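Local coordinates for protein tyrocidine synthase 2 (Brevibacillus parabrevis, PDB 6TA8) that belongs to the nonribosomal peptide synthetases, large multidomain enzymes, and is represented here by a condensation domain, a fold built of two lobes, at residues G33-T38 with L86-K91; T38-W43 with T324-V329; A206-Y211 with R364-S369; Q78-H83 with E107-Y112. One frame throughout, in Å; residues are numbered along the deposited sequence.

Contact 1: residues G33-T38 with L86-K91; sequences GEIALT and LRMVYK
Tyr90, whose ring meets Leu37 across this contact, shares the acceptor Leu165 O with Gln41: its OH makes a weak hydrogen bond there, and Gln41 NE2 a hydrogen bond. The phenol oxygen and the amide nitrogen also pack against each other. With OH turned to that oxygen, the Tyr90 ring presents an edge to Leu37, and the methyl Leu37 CD2 comes up near the ring plane, 4.2 Å from Tyr90 CE2. It is a touch at the rim of the ring and not a stack on its face.

The second meeting is purely apolar. Ile35 CD1 sits 3.7 Å from Met88 CE and equally 3.7 Å from Met88 SD, so one methyl packs against both the sulfur and the methyl of Met88. The two side chains cross at about a right angle. Met88 gets there by folding: chi2 (87°) and chi3 (50°) both bend the chain, which swings its methyl over to the isoleucine. Ile35 needs no such bend, since its CB already points at segment 86-91 and chi2 of -179° carries CD1 straight outward.

No hydrogen bond joins the two segments, because strand 98-101 runs between them. Strands 33-35 and 88-91 are the outer members of this small three-stranded antiparallel sheet, and their side chains meet across the middle strand, against Gln99 and Asn101. Helix 201-212 packs on Ile35 through Lys202 and Ala205, while helix 39-46 meets Leu37 through Lys42 and Phe45.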
loop_
_atom_site.group_PDB
_atom_site.type_symbol
_atom_site.label_atom_id
_atom_site.label_comp_id
_atom_site.label_asym_id
_atom_site.label_seq_id
_atom_site.Cartn_x
_atom_site.Cartn_y
_atom_site.Cartn_z
ATOM N N GLY A 33 10.655 20.131 12.064
ATOM C CA GLY A 33 11.569 19.465 12.973
ATOM C C GLY A 33 11.732 17.990 12.643
ATOM O O GLY A 33 11.136 17.454 11.708
ATOM N N GLU A 34 12.565 17.341 13.453
ATOM C CA GLU A 34 12.857 15.926 13.264
ATOM C C GLU A 34 11.679 15.066 13.707
ATOM O O GLU A 34 10.994 15.375 14.686
ATOM C CB GLU A 34 14.113 15.537 14.047
ATOM C CG GLU A 34 14.240 14.047 14.335
ATOM C CD GLU A 34 15.678 13.581 14.433
ATOM O OE1 GLU A 34 16.577 14.441 14.551
ATOM O OE2 GLU A 34 15.907 12.355 14.390
ATOM N N ILE A 35 11.440 13.983 12.967
ATOM C CA ILE A 35 10.441 12.981 13.315
ATOM C C ILE A 35 11.143 11.638 13.467
ATOM O O ILE A 35 12.157 11.370 12.815
ATOM C CB ILE A 35 9.319 12.899 12.255
ATOM C CG1 ILE A 35 8.862 14.301 11.854
ATOM C CG2 ILE A 35 8.146 12.081 12.770
ATOM C CD1 ILE A 35 7.744 14.309 10.837
ATOM N N ALA A 36 10.604 10.798 14.345
ATOM C CA ALA A 36 11.137 9.457 14.531
ATOM C C ALA A 36 10.643 8.530 13.427
ATOM O O ALA A 36 9.556 8.712 12.871
ATOM C CB ALA A 36 10.740 8.902 15.898
ATOM N N LEU A 37 11.457 7.526 13.112
ATOM C CA LEU A 37 11.131 6.582 12.050
ATOM C C LEU A 37 10.085 5.590 12.544
ATOM O O LEU A 37 10.284 4.923 13.565
ATOM C CB LEU A 37 12.388 5.852 11.581
ATOM C CG LEU A 37 13.417 6.655 10.781
ATOM C CD1 LEU A 37 14.673 5.830 10.549
ATOM C CD2 LEU A 37 12.830 7.120 9.458
ATOM N N THR A 38 8.972 5.493 11.819
ATOM C CA THR A 38 7.947 4.517 12.136
ATOM C C THR A 38 8.429 3.114 11.761
ATOM O O THR A 38 9.399 2.966 11.012
ATOM C CB THR A 38 6.649 4.859 11.404
ATOM O OG1 THR A 38 6.872 4.842 9.990
ATOM C CG2 THR A 38 6.155 6.235 11.819
ATOM N N LEU A 86 4.411 15.702 3.272
ATOM C CA LEU A 86 4.927 15.750 1.910
ATOM C C LEU A 86 6.152 16.646 1.770
ATOM O O LEU A 86 6.760 16.669 0.695
ATOM C CB LEU A 86 3.831 16.219 0.948
ATOM C CG LEU A 86 2.582 15.335 0.880
ATOM C CD1 LEU A 86 1.547 15.919 -0.070
ATOM C CD2 LEU A 86 2.946 13.913 0.474
ATOM N N ARG A 87 6.527 17.378 2.821
ATOM C CA ARG A 87 7.728 18.205 2.825
ATOM C C ARG A 87 8.898 17.516 3.516
ATOM O O ARG A 87 9.800 18.187 4.029
ATOM C CB ARG A 87 7.444 19.550 3.493
ATOM C CG ARG A 87 6.305 20.332 2.872
ATOM C CD ARG A 87 6.255 21.750 3.411
ATOM N NE ARG A 87 6.286 21.769 4.870
ATOM C CZ ARG A 87 5.204 21.743 5.639
ATOM N NH1 ARG A 87 3.997 21.702 5.090
ATOM N NH2 ARG A 87 5.325 21.758 6.959
ATOM N N MET A 88 8.905 16.188 3.536
ATOM C CA MET A 88 9.895 15.430 4.285
ATOM C C MET A 88 11.159 15.203 3.462
ATOM O O MET A 88 11.112 15.059 2.237
ATOM C CB MET A 88 9.320 14.082 4.721
ATOM C CG MET A 88 10.017 13.455 5.917
ATOM S SD MET A 88 9.343 14.023 7.491
ATOM C CE MET A 88 7.597 13.758 7.215
ATOM N N VAL A 89 12.296 15.171 4.160
ATOM C CA VAL A 89 13.580 14.803 3.581
ATOM C C VAL A 89 14.277 13.852 4.545
ATOM O O VAL A 89 13.992 13.828 5.744
ATOM C CB VAL A 89 14.478 16.027 3.289
ATOM C CG1 VAL A 89 13.917 16.835 2.127
ATOM C CG2 VAL A 89 14.621 16.891 4.534
ATOM N N TYR A 90 15.202 13.060 4.006
ATOM C CA TYR A 90 15.877 12.014 4.766
ATOM C C TYR A 90 17.382 12.184 4.621
ATOM O O TYR A 90 17.903 12.164 3.503
ATOM C CB TYR A 90 15.444 10.624 4.289
ATOM C CG TYR A 90 13.984 10.320 4.541
ATOM C CD1 TYR A 90 12.994 10.824 3.705
ATOM C CD2 TYR A 90 13.595 9.533 5.615
ATOM C CE1 TYR A 90 11.660 10.552 3.935
ATOM C CE2 TYR A 90 12.262 9.254 5.851
ATOM C CZ TYR A 90 11.299 9.768 5.011
ATOM O OH TYR A 90 9.972 9.492 5.244
ATOM N N LYS A 91 18.077 12.333 5.744
ATOM C CA LYS A 91 19.517 12.533 5.743
ATOM C C LYS A 91 20.223 11.338 6.367
ATOM O O LYS A 91 19.724 10.722 7.313
ATOM C CB LYS A 91 19.890 13.815 6.491
ATOM C CG LYS A 91 19.468 15.077 5.760
ATOM C CD LYS A 91 19.656 16.318 6.613
ATOM C CE LYS A 91 20.055 17.506 5.751
ATOM N NZ LYS A 91 19.383 17.476 4.421
#

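Contact 2: residues T38-W43 with T324-V329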
loop_
_atom_site.group_PDB
_atom_site.type_symbol
_atom_site.label_atom_id
_atom_site.label_comp_id
_atom_site.label_asym_id
_atom_site.label_seq_id
_atom_site.Cartn_x
_atom_site.Cartn_y
_atom_site.Cartn_z
ATOM N N THR A 38 8.972 5.493 11.819
ATOM C CA THR A 38 7.947 4.517 12.136
ATOM C C THR A 38 8.429 3.114 11.761
ATOM O O THR A 38 9.399 2.966 11.012
ATOM C CB THR A 38 6.649 4.859 11.404
ATOM O OG1 THR A 38 6.872 4.842 9.990
ATOM C CG2 THR A 38 6.155 6.235 11.819
ATOM N N PRO A 39 7.783 2.066 12.290
ATOM C CA PRO A 39 8.235 0.699 11.963
ATOM C C PRO A 39 8.289 0.405 10.474
ATOM O O PRO A 39 9.247 -0.229 10.012
ATOM C CB PRO A 39 7.202 -0.183 12.678
ATOM C CG PRO A 39 6.752 0.637 13.826
ATOM C CD PRO A 39 6.754 2.062 13.345
ATOM N N ILE A 40 7.288 0.840 9.707
ATOM C CA ILE A 40 7.307 0.583 8.271
ATOM C C ILE A 40 8.391 1.413 7.594
ATOM O O ILE A 40 8.904 1.032 6.533
ATOM C CB ILE A 40 5.916 0.844 7.662
ATOM C CG1 ILE A 40 5.833 0.274 6.244
ATOM C CG2 ILE A 40 5.588 2.331 7.671
ATOM C CD1 ILE A 40 6.158 -1.201 6.156
ATOM N N GLN A 41 8.770 2.544 8.192
ATOM C CA GLN A 41 9.887 3.320 7.671
ATOM C C GLN A 41 11.219 2.674 8.025
ATOM O O GLN A 41 12.144 2.661 7.203
ATOM C CB GLN A 41 9.823 4.752 8.201
ATOM C CG GLN A 41 8.748 5.602 7.542
ATOM C CD GLN A 41 8.579 6.949 8.215
ATOM O OE1 GLN A 41 8.873 7.104 9.400
ATOM N NE2 GLN A 41 8.100 7.931 7.461
ATOM N N LYS A 42 11.333 2.130 9.240
ATOM C CA LYS A 42 12.538 1.397 9.618
ATOM C C LYS A 42 12.715 0.153 8.758
ATOM O O LYS A 42 13.840 -0.200 8.385
ATOM C CB LYS A 42 12.478 1.016 11.097
ATOM C CG LYS A 42 13.151 2.001 12.037
ATOM C CD LYS A 42 13.388 1.368 13.401
ATOM C CE LYS A 42 14.228 2.263 14.297
ATOM N NZ LYS A 42 13.470 3.460 14.754
ATOM N N TRP A 43 11.611 -0.527 8.439
ATOM C CA TRP A 43 11.684 -1.722 7.605
ATOM C C TRP A 43 12.184 -1.398 6.202
ATOM O O TRP A 43 12.847 -2.231 5.573
ATOM C CB TRP A 43 10.310 -2.393 7.546
ATOM C CG TRP A 43 10.171 -3.428 6.473
ATOM C CD1 TRP A 43 10.470 -4.755 6.572
ATOM C CD2 TRP A 43 9.685 -3.224 5.141
ATOM N NE1 TRP A 43 10.205 -5.390 5.383
ATOM C CE2 TRP A 43 9.723 -4.471 4.487
ATOM C CE3 TRP A 43 9.227 -2.107 4.435
ATOM C CZ2 TRP A 43 9.320 -4.634 3.163
ATOM C CZ3 TRP A 43 8.825 -2.270 3.121
ATOM C CH2 TRP A 43 8.875 -3.523 2.499
ATOM N N THR A 324 1.382 2.036 6.863
ATOM C CA THR A 324 1.207 0.612 6.602
ATOM C C THR A 324 1.728 -0.233 7.757
ATOM O O THR A 324 2.850 -0.036 8.234
ATOM C CB THR A 324 1.918 0.228 5.302
ATOM O OG1 THR A 324 1.214 0.787 4.188
ATOM C CG2 THR A 324 1.983 -1.286 5.147
ATOM N N SER A 325 0.902 -1.171 8.211
ATOM C CA SER A 325 1.267 -2.113 9.260
ATOM C C SER A 325 1.315 -3.515 8.672
ATOM O O SER A 325 0.354 -3.958 8.034
ATOM C CB SER A 325 0.272 -2.059 10.420
ATOM O OG SER A 325 -0.937 -2.719 10.084
ATOM N N GLN A 326 2.429 -4.207 8.885
ATOM C CA GLN A 326 2.624 -5.562 8.393
ATOM C C GLN A 326 2.642 -6.538 9.561
ATOM O O GLN A 326 3.231 -6.257 10.610
ATOM C CB GLN A 326 3.925 -5.678 7.593
ATOM C CG GLN A 326 3.906 -4.934 6.266
ATOM C CD GLN A 326 5.252 -4.955 5.567
ATOM O OE1 GLN A 326 6.298 -5.032 6.211
ATOM N NE2 GLN A 326 5.231 -4.884 4.241
ATOM N N TYR A 327 1.993 -7.690 9.374
ATOM C CA TYR A 327 1.926 -8.701 10.418
ATOM C C TYR A 327 1.608 -10.042 9.787
ATOM O O TYR A 327 0.785 -10.095 8.864
ATOM C CB TYR A 327 0.872 -8.349 11.475
ATOM C CG TYR A 327 -0.517 -8.112 10.928
ATOM C CD1 TYR A 327 -0.856 -6.900 10.342
ATOM C CD2 TYR A 327 -1.496 -9.093 11.013
ATOM C CE1 TYR A 327 -2.121 -6.675 9.844
ATOM C CE2 TYR A 327 -2.770 -8.876 10.519
ATOM C CZ TYR A 327 -3.076 -7.664 9.937
ATOM O OH TYR A 327 -4.339 -7.434 9.445
ATOM N N PRO A 328 2.223 -11.130 10.246
ATOM C CA PRO A 328 1.965 -12.437 9.633
ATOM C C PRO A 328 0.635 -13.029 10.076
ATOM O O PRO A 328 0.228 -12.909 11.234
ATOM C CB PRO A 328 3.142 -13.288 10.123
ATOM C CG PRO A 328 3.511 -12.680 11.431
ATOM C CD PRO A 328 3.249 -11.202 11.301
ATOM N N VAL A 329 -0.041 -13.674 9.130
ATOM C CA VAL A 329 -1.296 -14.376 9.372
ATOM C C VAL A 329 -1.102 -15.830 8.967
ATOM O O VAL A 329 -0.561 -16.111 7.890
ATOM C CB VAL A 329 -2.465 -13.736 8.599
ATOM C CG1 VAL A 329 -3.728 -14.575 8.740
ATOM C CG2 VAL A 329 -2.707 -12.315 9.084
#
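Ile40 meets Thr324 right at its base: CB lies 3.2 Å from the carbonyl oxygen Thr324 O. One atom further on, Ile40 CG1 is 3.6 Å from that same oxygen and also touches Thr324 CB, while the branch methyl CG2 flanks the oxygen too, at 3.7 Å. The tip, Ile40 CD1, moves on to Gln326, whose CB points toward the helix, and rests 3.8 Å from Gln326 OE1. CG1 stands opposite the backbone N (chi1 -167°), which sends this longer branch toward Gln326.

Ile40 sits in the first turn of helix 39-46, whose start carries a capping box. Thr38 N donates to Gln41 OE1 at 2.9 Å and nearly straight (169°), and Gln41 N returns a weak bond to Thr38 OG1. The partner, strand 325-332, is an outermost strand of the six-stranded sheet in the C-terminal lobe of the condensation domain.

One turn on, Trp43 takes the same amide oxygen over a ring face: Gln326 OE1 stands 3.8 Å above the indole plane, over its centre, with ring and amide planes 78° apart. At the other corner of that amide, Gln326 NE2 is hydrogen-bonded to Glu303 OE2 of the adjoining strand 297-304.

Contact 3: residues A206-Y211 with R364-S369; sequences AQLQKY and RTLTTS
The polar link is a single hydrogen bond: Gln209 NE2 donates to the backbone oxygen Leu366 O at 3.1 Å, with an N-H...O angle of 158°. The acceptor lies close to the plane of the Gln209 amide, as a donating N-H requires, whereas seen from the carbonyl the nitrogen is tilted 30° out of plane. The glutamine reaches across by leaving the helix with CG opposite its own backbone N and then bending at chi2 (61°). Its NE2 is also hydrogen-bonded to Asp213 OD2, just past the end of helix 201-212, and Asp213 OD1 in turn binds Thr368 OG1.

The remaining contacts are van der Waals. Leu366 CD1 comes up to Leu208 CG at 3.9 Å, the two leucines crossing at about a right angle, with Pro39 of helix 39-46 packed against both. Leu366 CB sits 3.6 Å from Gln209 OE1, and the methyl Thr368 CG2 lies 3.4 Å from Gln209 NE2.

With two acceptors at its nitrogen, the Gln209 amide is probably fixed in rotation, NE2 facing Leu366 O and Asp213. The Asp213 carboxylate thus binds both the glutamine of helix 201-212, through OD2, and the threonine of the loop after helix 359-365, through OD1.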
loop_
_atom_site.group_PDB
_atom_site.type_symbol
_atom_site.label_atom_id
_atom_site.label_comp_id
_atom_site.label_asym_id
_atom_site.label_seq_id
_atom_site.Cartn_x
_atom_site.Cartn_y
_atom_site.Cartn_z
ATOM N N ALA A 206 5.472 10.404 17.403
ATOM C CA ALA A 206 5.801 10.677 18.797
ATOM C C ALA A 206 4.916 9.870 19.738
ATOM O O ALA A 206 5.396 9.327 20.740
ATOM C CB ALA A 206 5.670 12.171 19.085
ATOM N N GLN A 207 3.619 9.782 19.435
ATOM C CA GLN A 207 2.725 8.966 20.247
ATOM C C GLN A 207 2.970 7.479 20.018
ATOM O O GLN A 207 2.690 6.661 20.901
ATOM C CB GLN A 207 1.269 9.332 19.943
ATOM C CG GLN A 207 0.225 8.508 20.687
ATOM C CD GLN A 207 0.475 8.444 22.181
ATOM O OE1 GLN A 207 0.795 9.448 22.815
ATOM N NE2 GLN A 207 0.328 7.254 22.751
ATOM N N LEU A 208 3.505 7.115 18.849
ATOM C CA LEU A 208 3.761 5.710 18.557
ATOM C C LEU A 208 4.841 5.132 19.463
ATOM O O LEU A 208 4.796 3.942 19.796
ATOM C CB LEU A 208 4.152 5.546 17.089
ATOM C CG LEU A 208 3.964 4.164 16.463
ATOM C CD1 LEU A 208 2.518 3.712 16.567
ATOM C CD2 LEU A 208 4.411 4.189 15.015
ATOM N N GLN A 209 5.811 5.951 19.874
ATOM C CA GLN A 209 6.851 5.462 20.774
ATOM C C GLN A 209 6.321 5.308 22.195
ATOM O O GLN A 209 6.706 4.376 22.909
ATOM C CB GLN A 209 8.056 6.403 20.742
ATOM C CG GLN A 209 9.208 5.971 21.638
ATOM C CD GLN A 209 9.768 4.612 21.261
ATOM O OE1 GLN A 209 9.998 4.325 20.086
ATOM N NE2 GLN A 209 9.990 3.768 22.260
ATOM N N LYS A 210 5.436 6.213 22.623
ATOM C CA LYS A 210 4.822 6.080 23.939
ATOM C C LYS A 210 3.939 4.840 24.007
ATOM O O LYS A 210 3.982 4.092 24.991
ATOM C CB LYS A 210 4.014 7.333 24.272
ATOM C CG LYS A 210 4.849 8.595 24.413
ATOM C CD LYS A 210 3.966 9.816 24.609
ATOM C CE LYS A 210 4.795 11.075 24.801
ATOM N NZ LYS A 210 3.941 12.291 24.895
ATOM N N TYR A 211 3.133 4.606 22.969
ATOM C CA TYR A 211 2.334 3.388 22.909
ATOM C C TYR A 211 3.213 2.152 22.769
ATOM O O TYR A 211 2.809 1.057 23.173
ATOM C CB TYR A 211 1.339 3.477 21.750
ATOM C CG TYR A 211 0.530 2.221 21.521
ATOM C CD1 TYR A 211 -0.547 1.906 22.339
ATOM C CD2 TYR A 211 0.838 1.355 20.481
ATOM C CE1 TYR A 211 -1.290 0.759 22.131
ATOM C CE2 TYR A 211 0.101 0.207 20.265
ATOM C CZ TYR A 211 -0.961 -0.086 21.092
ATOM O OH TYR A 211 -1.698 -1.228 20.879
ATOM N N ARG A 364 9.036 -5.191 17.609
ATOM C CA ARG A 364 10.378 -5.551 17.165
ATOM C C ARG A 364 11.204 -4.359 16.703
ATOM O O ARG A 364 12.399 -4.525 16.436
ATOM C CB ARG A 364 10.310 -6.583 16.031
ATOM C CG ARG A 364 9.581 -6.107 14.791
ATOM C CD ARG A 364 9.782 -7.065 13.628
ATOM N NE ARG A 364 11.172 -7.113 13.187
ATOM C CZ ARG A 364 11.684 -6.326 12.245
ATOM N NH1 ARG A 364 10.923 -5.421 11.646
ATOM N NH2 ARG A 364 12.960 -6.441 11.903
ATOM N N THR A 365 10.612 -3.172 16.604
ATOM C CA THR A 365 11.323 -2.000 16.113
ATOM C C THR A 365 11.327 -0.824 17.077
ATOM O O THR A 365 12.244 -0.002 17.012
ATOM C CB THR A 365 10.729 -1.530 14.776
ATOM O OG1 THR A 365 9.301 -1.474 14.878
ATOM C CG2 THR A 365 11.117 -2.481 13.655
ATOM N N LEU A 366 10.338 -0.718 17.968
ATOM C CA LEU A 366 10.215 0.441 18.841
ATOM C C LEU A 366 10.208 0.119 20.328
ATOM O O LEU A 366 10.565 0.993 21.124
ATOM C CB LEU A 366 8.933 1.225 18.512
ATOM C CG LEU A 366 8.754 1.707 17.072
ATOM C CD1 LEU A 366 7.461 2.496 16.942
ATOM C CD2 LEU A 366 9.946 2.541 16.627
ATOM N N THR A 367 9.812 -1.088 20.726
ATOM C CA THR A 367 9.706 -1.411 22.143
ATOM C C THR A 367 11.088 -1.460 22.786
ATOM O O THR A 367 11.993 -2.138 22.291
ATOM C CB THR A 367 8.986 -2.745 22.332
ATOM O OG1 THR A 367 7.668 -2.658 21.776
ATOM C CG2 THR A 367 8.880 -3.089 23.811
ATOM N N THR A 368 11.243 -0.743 23.899
ATOM C CA THR A 368 12.523 -0.603 24.591
ATOM C C THR A 368 12.614 -1.492 25.825
ATOM O O THR A 368 13.076 -1.049 26.879
ATOM C CB THR A 368 12.755 0.856 24.976
ATOM O OG1 THR A 368 12.062 1.142 26.198
ATOM C CG2 THR A 368 12.245 1.784 23.885
ATOM N N SER A 369 12.186 -2.750 25.729
ATOM C CA SER A 369 12.231 -3.640 26.879
ATOM C C SER A 369 12.248 -5.083 26.399
ATOM O O SER A 369 11.546 -5.434 25.447
ATOM C CB SER A 369 11.037 -3.410 27.813
ATOM O OG SER A 369 9.815 -3.709 27.162
#

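Contact 4: residues Q78-H83 with E107-Y112; sequences QIVEHH and ERFRFY
Glu81 and Arg108 lie side by side and point the same way, the arginine running extended from CG to NE across helix 69-82. Their ends form a salt bridge. The carboxylate and guanidinium planes stand 88° apart, almost perpendicular, so the two groups cannot pair flat with two matched bonds. A single oxygen does the work: Arg108 NH1 reaches Glu81 OE2 at 3.0 Å, with a bent N-H...O angle of 135° that makes the hydrogen bond weak, and Arg108 NH2 stays at 3.7 Å from the same OE2. NH1 also lies 3.4 Å from Glu81 CB, resting on the root of the glutamate as well as on its tip. The firmer partner of this nitrogen is Gln77 O, the helix carbonyl one turn before Glu81.

Val80 meets the other end of the arginine at a slant. Its CG1, opposite the backbone N (chi1 -174°), comes to 3.2 Å from Arg108 O and 3.7 Å from Arg108 CB. The other methyl, Val80 CG2, leans on the same carbonyl oxygen and just reaches the ring of Phe109, 4.4 Å from CD1. That ring also packs on Arg73 and Gln77 of the helix and on Val145 and Val147 of strand 145-152, placing it between helix and sheet where strand 110-115 begins.

The chemistry is therefore divided along one residue: van der Waals contacts of the valine methyls with the Arg108 backbone carbonyl and CB, and polar contacts at its far end, where the better-formed hydrogen bond of NH1 is to Gln77 O and Glu81 probably contributes mainly charge attraction.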
loop_
_atom_site.group_PDB
_atom_site.type_symbol
_atom_site.label_atom_id
_atom_site.label_comp_id
_atom_site.label_asym_id
_atom_site.label_seq_id
_atom_site.Cartn_x
_atom_site.Cartn_y
_atom_site.Cartn_z
ATOM N N GLN A 78 -0.781 24.476 -2.274
ATOM C CA GLN A 78 -1.586 24.429 -1.061
ATOM C C GLN A 78 -1.626 23.031 -0.458
ATOM O O GLN A 78 -1.690 22.892 0.769
ATOM C CB GLN A 78 -3.007 24.916 -1.357
ATOM C CG GLN A 78 -3.896 25.036 -0.130
ATOM C CD GLN A 78 -3.454 26.140 0.809
ATOM O OE1 GLN A 78 -2.786 27.090 0.401
ATOM N NE2 GLN A 78 -3.828 26.020 2.078
ATOM N N ILE A 79 -1.584 21.992 -1.295
ATOM C CA ILE A 79 -1.620 20.622 -0.791
ATOM C C ILE A 79 -0.373 20.322 0.031
ATOM O O ILE A 79 -0.457 19.820 1.158
ATOM C CB ILE A 79 -1.779 19.628 -1.955
ATOM C CG1 ILE A 79 -3.202 19.680 -2.514
ATOM C CG2 ILE A 79 -1.432 18.218 -1.505
ATOM C CD1 ILE A 79 -3.421 18.770 -3.698
ATOM N N VAL A 80 0.804 20.630 -0.520
ATOM C CA VAL A 80 2.052 20.328 0.173
ATOM C C VAL A 80 2.208 21.193 1.418
ATOM O O VAL A 80 2.840 20.778 2.398
ATOM C CB VAL A 80 3.242 20.490 -0.792
ATOM C CG1 VAL A 80 4.530 20.048 -0.133
ATOM C CG2 VAL A 80 3.000 19.686 -2.059
ATOM N N GLU A 81 1.636 22.399 1.413
ATOM C CA GLU A 81 1.638 23.216 2.621
ATOM C C GLU A 81 0.677 22.655 3.665
ATOM O O GLU A 81 0.969 22.679 4.865
ATOM C CB GLU A 81 1.279 24.663 2.278
ATOM C CG GLU A 81 0.482 25.387 3.354
ATOM C CD GLU A 81 0.532 26.896 3.205
ATOM O OE1 GLU A 81 0.415 27.599 4.232
ATOM O OE2 GLU A 81 0.686 27.377 2.063
ATOM N N HIS A 82 -0.470 22.135 3.222
ATOM C CA HIS A 82 -1.459 21.609 4.158
ATOM C C HIS A 82 -0.985 20.303 4.784
ATOM O O HIS A 82 -0.955 20.164 6.011
ATOM C CB HIS A 82 -2.797 21.413 3.446
ATOM C CG HIS A 82 -3.956 21.231 4.377
ATOM N ND1 HIS A 82 -4.291 20.009 4.917
ATOM C CD2 HIS A 82 -4.857 22.117 4.861
ATOM C CE1 HIS A 82 -5.350 20.150 5.695
ATOM N NE2 HIS A 82 -5.712 21.420 5.680
ATOM N N HIS A 83 -0.610 19.332 3.954
ATOM C CA HIS A 83 -0.142 18.032 4.430
ATOM C C HIS A 83 1.366 18.116 4.628
ATOM O O HIS A 83 2.140 18.012 3.673
ATOM C CB HIS A 83 -0.534 16.934 3.448
ATOM C CG HIS A 83 -2.006 16.865 3.184
ATOM N ND1 HIS A 83 -2.903 16.360 4.100
ATOM C CD2 HIS A 83 -2.740 17.246 2.110
ATOM C CE1 HIS A 83 -4.124 16.429 3.603
ATOM N NE2 HIS A 83 -4.054 16.963 2.396
ATOM N N GLU A 107 11.398 24.292 -1.936
ATOM C CA GLU A 107 10.410 23.998 -2.962
ATOM C C GLU A 107 9.471 22.898 -2.489
ATOM O O GLU A 107 9.895 21.914 -1.877
ATOM C CB GLU A 107 11.097 23.582 -4.262
ATOM C CG GLU A 107 10.417 24.117 -5.511
ATOM C CD GLU A 107 11.207 23.829 -6.772
ATOM O OE1 GLU A 107 11.513 22.645 -7.028
ATOM O OE2 GLU A 107 11.526 24.787 -7.508
ATOM N N ARG A 108 8.184 23.069 -2.781
ATOM C CA ARG A 108 7.164 22.158 -2.285
ATOM C C ARG A 108 6.913 20.975 -3.210
ATOM O O ARG A 108 6.434 19.936 -2.741
ATOM C CB ARG A 108 5.859 22.924 -2.047
ATOM C CG ARG A 108 6.040 24.117 -1.119
ATOM C CD ARG A 108 4.745 24.869 -0.879
ATOM N NE ARG A 108 4.956 26.026 -0.012
ATOM C CZ ARG A 108 3.993 26.847 0.388
ATOM N NH1 ARG A 108 2.740 26.643 0.001
ATOM N NH2 ARG A 108 4.280 27.875 1.176
ATOM N N PHE A 109 7.234 21.099 -4.496
ATOM C CA PHE A 109 7.065 20.000 -5.440
ATOM C C PHE A 109 7.816 20.332 -6.721
ATOM O O PHE A 109 8.098 21.498 -7.014
ATOM C CB PHE A 109 5.585 19.726 -5.739
ATOM C CG PHE A 109 4.864 20.883 -6.373
ATOM C CD1 PHE A 109 4.432 21.954 -5.609
ATOM C CD2 PHE A 109 4.608 20.893 -7.735
ATOM C CE1 PHE A 109 3.768 23.016 -6.189
ATOM C CE2 PHE A 109 3.943 21.953 -8.322
ATOM C CZ PHE A 109 3.522 23.016 -7.547
ATOM N N ARG A 110 8.138 19.287 -7.479
ATOM C CA ARG A 110 8.813 19.419 -8.762
ATOM C C ARG A 110 7.797 19.248 -9.884
ATOM O O ARG A 110 7.066 18.253 -9.919
ATOM C CB ARG A 110 9.935 18.388 -8.897
ATOM C CG ARG A 110 10.900 18.668 -10.037
ATOM C CD ARG A 110 12.125 17.775 -9.951
ATOM N NE ARG A 110 13.084 18.055 -11.015
ATOM C CZ ARG A 110 14.120 18.878 -10.889
ATOM N NH1 ARG A 110 14.336 19.504 -9.741
ATOM N NH2 ARG A 110 14.942 19.074 -11.912
ATOM N N PHE A 111 7.756 20.216 -10.795
ATOM C CA PHE A 111 6.755 20.267 -11.850
ATOM C C PHE A 111 7.385 19.978 -13.206
ATOM O O PHE A 111 8.520 20.384 -13.476
ATOM C CB PHE A 111 6.065 21.633 -11.881
ATOM C CG PHE A 111 4.825 21.667 -12.728
ATOM C CD1 PHE A 111 3.625 21.174 -12.241
ATOM C CD2 PHE A 111 4.859 22.191 -14.009
ATOM C CE1 PHE A 111 2.483 21.204 -13.018
ATOM C CE2 PHE A 111 3.719 22.224 -14.790
ATOM C CZ PHE A 111 2.529 21.729 -14.294
ATOM N N TYR A 112 6.637 19.275 -14.055
ATOM C CA TYR A 112 7.053 18.954 -15.414
ATOM C C TYR A 112 5.917 19.302 -16.362
ATOM O O TYR A 112 4.763 18.945 -16.106
ATOM C CB TYR A 112 7.420 17.471 -15.556
ATOM C CG TYR A 112 8.617 17.030 -14.743
ATOM C CD1 TYR A 112 8.507 16.797 -13.378
ATOM C CD2 TYR A 112 9.852 16.830 -15.343
ATOM C CE1 TYR A 112 9.597 16.388 -12.631
ATOM C CE2 TYR A 112 10.949 16.420 -14.605
ATOM C CZ TYR A 112 10.815 16.201 -13.250
ATOM O OH TYR A 112 11.901 15.793 -12.511
#

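Overall arrangement
From the N terminus, segment 33-38 opens contact 1 and, at the shared Thr38, passes into helix 39-46 and contact 2, so contacts 1 and 2 cross. Contact 4 opens at 78-83, before contact 1 closes at 86-91, so those two also cross; it then closes at 107-112, joining helix 69-82 to the start of strand 110-115. Contact 4 falls within the long loop that contact 2 closes at 324-329, where helix 39-46 meets the six-stranded sheet. Contact 3 opens at 206-211 inside that loop and closes beyond it at 364-369, crossing contact 2. Pro39 touches Leu208, Thr365 and Leu366, bringing contacts 2 and 3 together; the centres of contacts 3 and 4 lie about 31 Å apart.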